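Local coordinates for proteasome assembly chaperone family protein (Pyrococcus furiosus DSM 3638, PDB 3WZ2), which is an archaeal homolog of proteasome-assembly chaperones that probably binds proteasome components and probably works as a homopentamer, at the interface of chains A and B. Residues are numbered along the deposited sequence; one frame, centred on the assembly and turned at random. Chains: chain A/B, Uncharacterized protein.

The interface of chains A and B. Residues chain A 63, 66-68; chain B 133, 151, 156, 164.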
ATOM      1  N   ILE A  63      15.733  25.643  -8.867  1.00 26.71           N
ATOM      2  CA  ILE A  63      16.681  26.752  -8.849  1.00 25.59           C
ATOM      3  C   ILE A  63      15.976  27.976  -9.411  1.00 24.84           C
ATOM      4  O   ILE A  63      15.479  27.937 -10.527  1.00 23.45           O
ATOM      5  CB  ILE A  63      17.930  26.482  -9.697  1.00 25.71           C
ATOM      6  CG1 ILE A  63      18.524  25.106  -9.389  1.00 27.02           C
ATOM      7  CG2 ILE A  63      18.944  27.583  -9.469  1.00 26.15           C
ATOM      8  CD1 ILE A  63      18.839  24.881  -7.942  1.00 30.17           C
ATOM      9  N   GLY A  66      19.412  31.555  -9.276  1.00 27.90           N
ATOM     10  CA  GLY A  66      20.656  31.015  -8.680  1.00 27.87           C
ATOM     11  C   GLY A  66      20.573  30.678  -7.196  1.00 25.80           C
ATOM     12  O   GLY A  66      21.591  30.612  -6.539  1.00 27.01           O
ATOM     13  N   ARG A  67      19.373  30.355  -6.709  1.00 24.54           N
ATOM     14  CA  ARG A  67      19.191  29.872  -5.343  1.00 27.97           C
ATOM     15  C   ARG A  67      18.380  28.581  -5.368  1.00 25.51           C
ATOM     16  O   ARG A  67      17.334  28.507  -6.006  1.00 25.08           O
ATOM     17  CB  ARG A  67      18.478  30.921  -4.516  1.00 33.34           C
ATOM     18  CG  ARG A  67      19.351  32.142  -4.258  1.00 43.09           C
ATOM     19  CD  ARG A  67      18.711  33.114  -3.254  1.00 53.86           C
ATOM     20  NE  ARG A  67      18.517  34.449  -3.871  1.00 67.96           N
ATOM     21  CZ  ARG A  67      17.493  34.764  -4.678  1.00 74.11           C
ATOM     22  NH1 ARG A  67      16.550  33.860  -4.971  1.00 71.13           N
ATOM     23  NH2 ARG A  67      17.397  35.988  -5.192  1.00 74.19           N
ATOM     24  N   PRO A  68      18.850  27.557  -4.666  1.00 24.99           N
ATOM     25  CA  PRO A  68      17.978  26.400  -4.501  1.00 25.24           C
ATOM     26  C   PRO A  68      16.759  26.698  -3.647  1.00 23.76           C
ATOM     27  O   PRO A  68      16.858  27.389  -2.651  1.00 24.37           O
ATOM     28  CB  PRO A  68      18.868  25.368  -3.833  1.00 24.81           C
ATOM     29  CG  PRO A  68      19.995  26.122  -3.259  1.00 27.44           C
ATOM     30  CD  PRO A  68      20.167  27.368  -4.052  1.00 24.66           C
TER
ATOM     31  N   ILE B 133      25.936  24.942  -8.907  1.00 17.34           N
ATOM     32  CA  ILE B 133      25.039  25.694  -8.050  1.00 18.40           C
ATOM     33  C   ILE B 133      25.441  25.414  -6.613  1.00 18.29           C
ATOM     34  O   ILE B 133      25.861  24.320  -6.268  1.00 18.92           O
ATOM     35  CB  ILE B 133      23.553  25.328  -8.335  1.00 21.23           C
ATOM     36  CG1 ILE B 133      22.578  26.109  -7.449  1.00 22.78           C
ATOM     37  CG2 ILE B 133      23.320  23.856  -8.130  1.00 21.95           C
ATOM     38  CD1 ILE B 133      22.528  27.606  -7.719  1.00 23.17           C
ATOM     39  N   LEU B 151      24.072  27.927 -12.551  1.00 24.14           N
ATOM     40  CA  LEU B 151      22.739  27.711 -13.031  1.00 24.89           C
ATOM     41  C   LEU B 151      21.768  28.707 -12.384  1.00 25.52           C
ATOM     42  O   LEU B 151      21.696  28.797 -11.153  1.00 28.26           O
ATOM     43  CB  LEU B 151      22.310  26.285 -12.700  1.00 28.25           C
ATOM     44  CG  LEU B 151      20.982  25.811 -13.307  1.00 32.86           C
ATOM     45  CD1 LEU B 151      20.989  25.868 -14.827  1.00 32.87           C
ATOM     46  CD2 LEU B 151      20.670  24.393 -12.822  1.00 33.66           C
ATOM     47  N   ILE B 156      16.624  20.351 -10.168  1.00 22.36           N
ATOM     48  CA  ILE B 156      17.517  19.232  -9.896  1.00 22.83           C
ATOM     49  C   ILE B 156      16.759  18.209  -9.060  1.00 24.35           C
ATOM     50  O   ILE B 156      16.487  18.450  -7.873  1.00 21.69           O
ATOM     51  CB  ILE B 156      18.772  19.677  -9.153  1.00 23.37           C
ATOM     52  CG1 ILE B 156      19.459  20.837  -9.892  1.00 24.24           C
ATOM     53  CG2 ILE B 156      19.729  18.513  -9.023  1.00 22.60           C
ATOM     54  CD1 ILE B 156      20.672  21.400  -9.159  1.00 23.20           C
ATOM     55  N   LEU B 164      21.495  19.069  -1.829  1.00 18.27           N
ATOM     56  CA  LEU B 164      21.827  20.485  -1.980  1.00 18.11           C
ATOM     57  C   LEU B 164      21.032  21.299  -0.958  1.00 18.45           C
ATOM     58  O   LEU B 164      21.592  22.097  -0.209  1.00 17.42           O
ATOM     59  CB  LEU B 164      21.500  20.952  -3.392  1.00 18.16           C
ATOM     60  CG  LEU B 164      21.622  22.433  -3.705  1.00 18.00           C
ATOM     61  CD1 LEU B 164      23.057  22.875  -3.527  1.00 17.93           C
ATOM     62  CD2 LEU B 164      21.122  22.714  -5.106  1.00 17.62           C
TER
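A:Ile63 on strand 60-64 and A:Pro68 on strand 67-69 flank a turn at which A:Gly66 takes positive phi and psi (66° and 27°), and this hairpin enters an apolar surface of chain B built from strands 130-134 and 154-157, helix 158-169 and the loop at B:Leu151. The two branches of A:Ile63 divide the work. Its CG2 points at the backbone carbonyl O of B:Leu151, 3.4 Å away, while CD1, at the end of the longer branch, lies 4.0 Å from CG1 of B:Ile133 and 4.1 Å from CD1 of B:Ile156. The side chains of A:Ile63 and B:Ile133 run past one another in opposite directions; that of B:Leu151 crosses A:Ile63 nearly perpendicularly. Extended away from its backbone N (chi1 -180°), the CG1 branch of B:Ile133 reaches the turn, where its CD1 touches the carbonyl O of A:Gly66 at 3.4 Å. On the other flank, B:Leu164 crosses the ring of A:Pro68 at about a right angle, CD2 meeting ring carbon CB at 3.7 Å. Cutting A:Ile63 back to an alanine removes both branches and would probably leave B:Ile133 and B:Ile156 without the methyl packed against them, with a gap beside B:Leu151. Through these apolar contacts the patch seats the hairpin on the neighbouring chain, and may help hold adjacent subunits together in the five-chain assembly.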